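Local coordinates for protein Tv2483 (Treponema vincentii, PDB 6DET) that binds L-arginine with high selectivity and probably serves as the solute-binding lipoprotein of an ABC transporter in a pathogenic treponeme, at residues Pro27-Val32 and Val231-Ser236; Phe51-Glu54 and Ile58-Tyr61; Arg143-Glu148 and Glu155-Val160. All blocks are in the same frame, centred on the assembly; numbering follows the deposited sequence.

Contact 1. Residues Pro27-Val32 and Val231-Ser236; sequences PSWSKV and VAKIES
Right beside the place where Trp29 meets Lys233, Ser28 OG is gripped by three groups: Asp26 OD1, the backbone N-H of Leu230 and Ser229 OG. Ser229 OG also takes the backbone N-H of Trp29, so the first turn of helix 28-35 is tied to the start of helix 228-243 by a small polar knot. Pro27 occupies the N-cap of the first helix, and its O accepts the N-H of Lys31, the Pro27 O to Lys31 N distance being 2.9 Å.

Between the two segments themselves the contact is carried by one pair. Trp29 leaves its backbone toward the other helix, and with CG anti to N (chi1 167°) the indole presents a face to Lys233, whose side chain is laid over it. Lys233 CG sits almost directly above the six-membered ring, 3.8 Å from the centroid and only 8° off the normal, a clear CH-pi contact. A bend at chi2 (81°) turns the rest of the lysine chain along the ring instead of off it. CB stands near the benzo end, at 4.1 Å from Trp29 CE3, while Lys233 CE lies near the indole nitrogen, 4.1 Å from Trp29 NE1. It is therefore the methylenes, not the ammonium, that do the packing.

Leu73 of helix 61-73 touches both side chains. This is helix-to-helix packing on the protein surface, where helix 28-35 and helix 228-243, far apart in sequence, meet on one lobe of a family 3 solute-binding protein.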
# COMPACT_ATOMS: atom_id res chain seq x y z
N PRO A 27 -23.77 -3.02 -12.98
CA PRO A 27 -23.85 -4.41 -12.49
C PRO A 27 -22.64 -4.89 -11.69
O PRO A 27 -22.50 -6.10 -11.50
CB PRO A 27 -23.96 -5.21 -13.80
CG PRO A 27 -23.20 -4.38 -14.77
CD PRO A 27 -23.47 -2.95 -14.41
N SER A 28 -21.78 -4.01 -11.18
CA SER A 28 -20.53 -4.52 -10.60
C SER A 28 -20.79 -5.27 -9.30
O SER A 28 -20.18 -6.32 -9.05
CB SER A 28 -19.51 -3.39 -10.40
OG SER A 28 -19.99 -2.31 -9.58
N TRP A 29 -21.70 -4.77 -8.45
CA TRP A 29 -22.06 -5.54 -7.26
C TRP A 29 -22.77 -6.83 -7.65
O TRP A 29 -22.44 -7.91 -7.15
CB TRP A 29 -22.92 -4.72 -6.30
CG TRP A 29 -23.56 -5.59 -5.26
CD1 TRP A 29 -24.90 -5.81 -5.08
CD2 TRP A 29 -22.89 -6.44 -4.32
NE1 TRP A 29 -25.10 -6.71 -4.06
CE2 TRP A 29 -23.89 -7.10 -3.58
CE3 TRP A 29 -21.55 -6.68 -4.02
CZ2 TRP A 29 -23.58 -8.00 -2.56
CZ3 TRP A 29 -21.25 -7.58 -3.00
CH2 TRP A 29 -22.27 -8.23 -2.28
N SER A 30 -23.77 -6.75 -8.54
CA SER A 30 -24.46 -7.97 -8.95
C SER A 30 -23.48 -9.05 -9.43
O SER A 30 -23.65 -10.24 -9.12
CB SER A 30 -25.46 -7.64 -10.05
OG SER A 30 -26.51 -6.86 -9.49
N LYS A 31 -22.47 -8.66 -10.20
CA LYS A 31 -21.53 -9.65 -10.72
C LYS A 31 -20.81 -10.36 -9.57
O LYS A 31 -20.66 -11.59 -9.58
CB LYS A 31 -20.53 -8.98 -11.65
CG LYS A 31 -21.07 -8.67 -13.04
CD LYS A 31 -20.04 -7.93 -13.91
CE LYS A 31 -20.73 -7.39 -15.16
NZ LYS A 31 -19.89 -6.47 -15.96
N VAL A 32 -20.37 -9.60 -8.56
CA VAL A 32 -19.69 -10.18 -7.41
C VAL A 32 -20.63 -11.05 -6.59
O VAL A 32 -20.25 -12.14 -6.13
CB VAL A 32 -19.08 -9.06 -6.56
CG1 VAL A 32 -18.70 -9.56 -5.17
CG2 VAL A 32 -17.90 -8.46 -7.30
N VAL A 231 -18.28 -0.62 -5.24
CA VAL A 231 -17.54 0.19 -4.27
C VAL A 231 -18.48 0.70 -3.19
O VAL A 231 -18.14 0.70 -2.00
CB VAL A 231 -16.80 1.34 -4.98
CG1 VAL A 231 -16.25 2.37 -3.96
CG2 VAL A 231 -15.67 0.81 -5.82
N ALA A 232 -19.69 1.13 -3.57
CA ALA A 232 -20.67 1.59 -2.58
C ALA A 232 -21.01 0.50 -1.57
O ALA A 232 -21.14 0.77 -0.37
CB ALA A 232 -21.95 2.09 -3.26
N LYS A 233 -21.20 -0.74 -2.04
CA LYS A 233 -21.49 -1.84 -1.13
C LYS A 233 -20.35 -2.05 -0.16
O LYS A 233 -20.55 -2.18 1.05
CB LYS A 233 -21.75 -3.14 -1.93
CG LYS A 233 -22.59 -4.15 -1.20
CD LYS A 233 -24.04 -3.77 -1.33
CE LYS A 233 -24.95 -4.66 -0.57
NZ LYS A 233 -26.33 -4.16 -0.70
N ILE A 234 -19.13 -2.10 -0.70
CA ILE A 234 -17.92 -2.27 0.10
C ILE A 234 -17.82 -1.16 1.14
O ILE A 234 -17.56 -1.40 2.32
CB ILE A 234 -16.69 -2.26 -0.82
CG1 ILE A 234 -16.69 -3.48 -1.77
CG2 ILE A 234 -15.41 -2.18 0.04
CD1 ILE A 234 -16.49 -4.73 -1.14
N GLU A 235 -18.03 0.08 0.71
CA GLU A 235 -17.88 1.20 1.63
C GLU A 235 -18.91 1.12 2.75
O GLU A 235 -18.62 1.47 3.90
CB GLU A 235 -17.98 2.51 0.87
CG GLU A 235 -16.73 2.80 0.04
CD GLU A 235 -16.81 4.11 -0.70
OE1 GLU A 235 -17.93 4.52 -1.09
OE2 GLU A 235 -15.74 4.72 -0.89
N SER A 236 -20.13 0.65 2.45
CA SER A 236 -21.13 0.55 3.49
C SER A 236 -20.70 -0.41 4.60
O SER A 236 -20.91 -0.14 5.79
CB SER A 236 -22.46 0.09 2.90
OG SER A 236 -23.44 0.07 3.91

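Contact 2. Residues Phe51-Glu54 and Ile58-Tyr61; sequences FRNE and IVGY
Phe51 and Val59 face each other as a hydrogen-bonded antiparallel pair, bonded in both directions: Phe51 N to Val59 O and Val59 N to Phe51 O are each 2.9 Å and nearly straight. From CB, the Phe51 side chain takes the crowded position between N and the carbonyl carbon (chi1 67°), which folds the ring back over its partner. CG only skirts Val59 O; CD1 comes closer, 3.6 Å from Val59 O. CE1 is 3.9 Å from both Val59 O and Val59 CG2, with Gly60 CA approaching obliquely, and at the tip CZ is 3.5 Å from Val59 CG2. Along the other edge CE2 is 3.7 Å from the same methyl and CD2 a little farther. The methyl thus rides over one ring face, displaced toward the rim, in a CH-pi contact. The other methyl, Val59 CG1, meets the amide of Asn53, 3.6 Å from ND2, while Asn53 OD1 accepts the N-H of Glu57 in the turn of the hairpin.

On the face of this two-stranded ribbon that carries Arg52 and Ile58, the pair is non-hydrogen-bonded. Arg52 bends at chi2 (-91°), bringing its guanidinium flat over Ile58; Ile58 CG1 lies 3.4 Å from Arg52 CZ, above the centre of the group. With this apolar branch on its face, Asp44 OD2 salt-bridged to NE and Asn56 O bonded to NH1, the guanidinium is limited in rotation and its charge probably balanced.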
# COMPACT_ATOMS: atom_id res chain seq x y z
N PHE A 51 1.31 -10.24 3.96
CA PHE A 51 2.59 -10.94 3.91
C PHE A 51 2.34 -12.41 4.26
O PHE A 51 1.24 -12.80 4.65
CB PHE A 51 3.61 -10.30 4.84
CG PHE A 51 3.27 -10.44 6.30
CD1 PHE A 51 2.40 -9.54 6.90
CD2 PHE A 51 3.80 -11.47 7.06
CE1 PHE A 51 2.05 -9.68 8.24
CE2 PHE A 51 3.47 -11.61 8.39
CZ PHE A 51 2.59 -10.70 8.99
N ARG A 52 3.38 -13.24 4.10
CA ARG A 52 3.29 -14.68 4.39
C ARG A 52 3.78 -14.98 5.81
O ARG A 52 4.90 -14.62 6.17
CB ARG A 52 4.13 -15.49 3.40
CG ARG A 52 3.73 -15.33 1.95
CD ARG A 52 2.70 -16.37 1.53
NE ARG A 52 2.20 -16.16 0.18
CZ ARG A 52 1.19 -16.86 -0.34
NH1 ARG A 52 0.59 -17.80 0.40
NH2 ARG A 52 0.77 -16.61 -1.58
N ASN A 53 2.94 -15.65 6.60
CA ASN A 53 3.35 -16.04 7.95
C ASN A 53 4.17 -17.33 7.88
O ASN A 53 4.44 -17.87 6.80
CB ASN A 53 2.11 -16.15 8.86
CG ASN A 53 1.18 -17.34 8.50
OD1 ASN A 53 1.51 -18.16 7.66
ND2 ASN A 53 0.04 -17.43 9.19
N GLU A 54 4.60 -17.82 9.06
CA GLU A 54 5.46 -19.01 9.14
C GLU A 54 4.82 -20.23 8.48
O GLU A 54 5.52 -21.14 8.03
CB GLU A 54 5.80 -19.32 10.60
CG GLU A 54 4.58 -19.65 11.50
CD GLU A 54 3.67 -18.45 11.82
OE1 GLU A 54 4.10 -17.29 11.61
OE2 GLU A 54 2.53 -18.67 12.27
N ILE A 58 -1.31 -16.11 3.74
CA ILE A 58 -1.33 -14.66 3.60
C ILE A 58 -2.10 -14.07 4.78
O ILE A 58 -3.25 -14.45 5.03
CB ILE A 58 -1.96 -14.23 2.26
CG1 ILE A 58 -1.22 -14.85 1.08
CG2 ILE A 58 -1.94 -12.71 2.13
CD1 ILE A 58 -1.87 -14.57 -0.28
N VAL A 59 -1.47 -13.13 5.49
CA VAL A 59 -2.02 -12.53 6.69
C VAL A 59 -1.74 -11.04 6.64
O VAL A 59 -0.89 -10.58 5.88
CB VAL A 59 -1.43 -13.13 7.98
CG1 VAL A 59 -1.85 -14.59 8.13
CG2 VAL A 59 0.09 -13.01 7.99
N GLY A 60 -2.48 -10.28 7.45
CA GLY A 60 -2.14 -8.89 7.61
C GLY A 60 -3.37 -8.04 7.79
O GLY A 60 -4.51 -8.54 7.80
N TYR A 61 -3.13 -6.75 7.97
CA TYR A 61 -4.20 -5.79 8.23
C TYR A 61 -5.21 -5.79 7.09
O TYR A 61 -6.42 -5.82 7.33
CB TYR A 61 -3.60 -4.41 8.40
CG TYR A 61 -4.55 -3.32 8.81
CD1 TYR A 61 -5.28 -3.41 10.00
CD2 TYR A 61 -4.68 -2.17 8.04
CE1 TYR A 61 -6.15 -2.37 10.40
CE2 TYR A 61 -5.52 -1.13 8.44
CZ TYR A 61 -6.24 -1.24 9.63
OH TYR A 61 -7.08 -0.24 10.06

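Contact 3. Residues Arg143-Glu148 and Glu155-Val160; sequences RTIAVE and EALLNV. With ARG (arginine), chain B.
With chi1 of -54°, Ile145 turns CG2 anti to its own N, and Leu157, at chi1 -71°, carries CG anti to its carbonyl carbon; the two settings bring a leucine methyl against the side chains of the strand. Leu157 CD1 is the atom that does most of the touching. It lies 3.8 Å from Ile145 CG2 and 3.7 Å from Val147 CG1, and so bridges alternate residues on one side of the strand. The second branch, Leu157 CD2, is 4.0 Å from Ile145 CD1, so both forks of the leucine hold the isoleucine. Val147 and Leu157 pass alongside each other, running in opposite directions. The contact joins strand to helix in a beta-alpha-beta unit, in which helix 153-158 leads from strand 143-148 to the parallel strand 167-172; Val191 of the neighbouring strand 189-193 touches all three side chains.

At its end the same strand presents Glu148 to the bound arginine. The side chain runs out extended beyond CG, and its carboxylate takes the guanidinium two-handed: Glu148 OE1 is 2.8 Å from arginine NE, and Glu148 OE2 is 2.8 Å from arginine NH1. Arg109, Asp193, Ser43 and Ser104 are among the ligand's other partners. After Leu157 the chain turns, and Asn159 ND2 reaches back to Glu155 O at 3.1 Å, lying above the carbonyl plane although the bond is nearly straight.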
# COMPACT_ATOMS: atom_id res chain seq x y z
N ARG A 143 23.19 10.90 -5.79
CA ARG A 143 23.18 9.56 -5.24
C ARG A 143 22.29 8.69 -6.10
O ARG A 143 21.56 9.16 -6.97
CB ARG A 143 22.66 9.56 -3.80
CG ARG A 143 23.38 10.48 -2.84
CD ARG A 143 24.74 9.97 -2.44
NE ARG A 143 25.29 10.82 -1.39
CZ ARG A 143 26.54 10.73 -0.93
NH1 ARG A 143 27.38 9.83 -1.42
NH2 ARG A 143 26.93 11.56 0.03
N THR A 144 22.33 7.39 -5.82
CA THR A 144 21.40 6.43 -6.40
C THR A 144 20.41 6.00 -5.34
O THR A 144 20.80 5.59 -4.24
CB THR A 144 22.17 5.23 -6.94
OG1 THR A 144 23.02 5.68 -7.98
CG2 THR A 144 21.23 4.15 -7.47
N ILE A 145 19.13 6.06 -5.68
CA ILE A 145 18.07 5.75 -4.73
C ILE A 145 17.16 4.70 -5.34
O ILE A 145 16.73 4.84 -6.49
CB ILE A 145 17.25 7.00 -4.35
CG1 ILE A 145 18.20 8.10 -3.85
CG2 ILE A 145 16.17 6.62 -3.32
CD1 ILE A 145 17.50 9.38 -3.49
N ALA A 146 16.88 3.65 -4.58
CA ALA A 146 16.08 2.54 -5.07
C ALA A 146 14.64 2.73 -4.63
O ALA A 146 14.37 3.19 -3.51
CB ALA A 146 16.60 1.18 -4.58
N VAL A 147 13.73 2.38 -5.52
CA VAL A 147 12.30 2.45 -5.23
C VAL A 147 11.67 1.17 -5.74
O VAL A 147 12.16 0.54 -6.68
CB VAL A 147 11.63 3.69 -5.87
CG1 VAL A 147 12.37 4.96 -5.46
CG2 VAL A 147 11.55 3.56 -7.41
N GLU A 148 10.58 0.77 -5.11
CA GLU A 148 9.78 -0.31 -5.67
C GLU A 148 9.12 0.15 -6.98
O GLU A 148 8.57 1.25 -7.07
CB GLU A 148 8.75 -0.77 -4.63
CG GLU A 148 8.03 -2.04 -5.01
CD GLU A 148 7.01 -2.52 -3.96
OE1 GLU A 148 6.59 -1.76 -3.05
OE2 GLU A 148 6.59 -3.69 -4.08
N GLU A 155 8.17 9.45 -8.77
CA GLU A 155 7.49 10.74 -8.79
C GLU A 155 7.63 11.45 -7.45
O GLU A 155 7.81 12.67 -7.40
CB GLU A 155 6.01 10.56 -9.12
CG GLU A 155 5.72 10.02 -10.51
CD GLU A 155 4.23 9.85 -10.75
OE1 GLU A 155 3.43 10.22 -9.87
OE2 GLU A 155 3.86 9.34 -11.83
N ALA A 156 7.54 10.70 -6.35
CA ALA A 156 7.72 11.31 -5.05
C ALA A 156 9.11 11.95 -4.94
O ALA A 156 9.23 13.09 -4.47
CB ALA A 156 7.51 10.29 -3.94
N LEU A 157 10.16 11.24 -5.39
CA LEU A 157 11.52 11.79 -5.30
C LEU A 157 11.71 12.98 -6.23
O LEU A 157 12.30 14.00 -5.84
CB LEU A 157 12.56 10.71 -5.65
CG LEU A 157 12.82 9.56 -4.68
CD1 LEU A 157 13.62 8.43 -5.40
CD2 LEU A 157 13.53 10.04 -3.42
N LEU A 158 11.24 12.86 -7.48
CA LEU A 158 11.33 13.94 -8.45
C LEU A 158 10.59 15.19 -8.00
O LEU A 158 10.79 16.26 -8.60
CB LEU A 158 10.77 13.50 -9.80
CG LEU A 158 11.75 12.87 -10.79
CD1 LEU A 158 12.58 11.78 -10.14
CD2 LEU A 158 11.00 12.31 -11.99
N ASN A 159 9.76 15.10 -6.97
CA ASN A 159 9.07 16.26 -6.42
C ASN A 159 9.78 16.88 -5.23
O ASN A 159 9.27 17.85 -4.66
CB ASN A 159 7.64 15.89 -6.04
CG ASN A 159 6.67 16.25 -7.11
OD1 ASN A 159 6.24 17.41 -7.22
ND2 ASN A 159 6.33 15.29 -7.96
N VAL A 160 10.95 16.37 -4.87
CA VAL A 160 11.82 17.01 -3.89
C VAL A 160 12.76 17.95 -4.64
O VAL A 160 13.50 17.51 -5.52
CB VAL A 160 12.59 15.95 -3.09
CG1 VAL A 160 13.52 16.58 -2.08
CG2 VAL A 160 11.59 15.00 -2.40
N ARG B . 1.92 2.45 -1.75
CA ARG B . 2.51 1.68 -2.86
C ARG B . 1.68 1.89 -4.12
O ARG B . 0.51 2.29 -4.00
CB ARG B . 2.57 0.19 -2.53
CG ARG B . 3.53 -0.17 -1.39
CD ARG B . 3.51 -1.65 -1.01
NE ARG B . 4.00 -2.46 -2.11
CZ ARG B . 3.24 -3.24 -2.87
NH1 ARG B . 3.83 -3.89 -3.88
NH2 ARG B . 1.93 -3.36 -2.66
OXT ARG B . 2.17 1.64 -5.24

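How the contacts relate
Contact 1 closes the longest span of chain, and contacts 2 and 3 both fall inside it, one after the other. None of the three touches another: the centres of contacts 1 and 2 are about 26 Å apart, those of contacts 2 and 3 about 28 Å, and those of contacts 1 and 3 about 36 Å, on opposite sides of the chain's centre. Only contact 3 reaches the ligand, through Glu148. The hairpin of contact 2 comes within about 10 Å of the arginine, measured from the side chain of Phe51, with its nearest atoms about 11 Å from those of contact 3. Contact 1 is a peripheral helix pair, remote from the pocket.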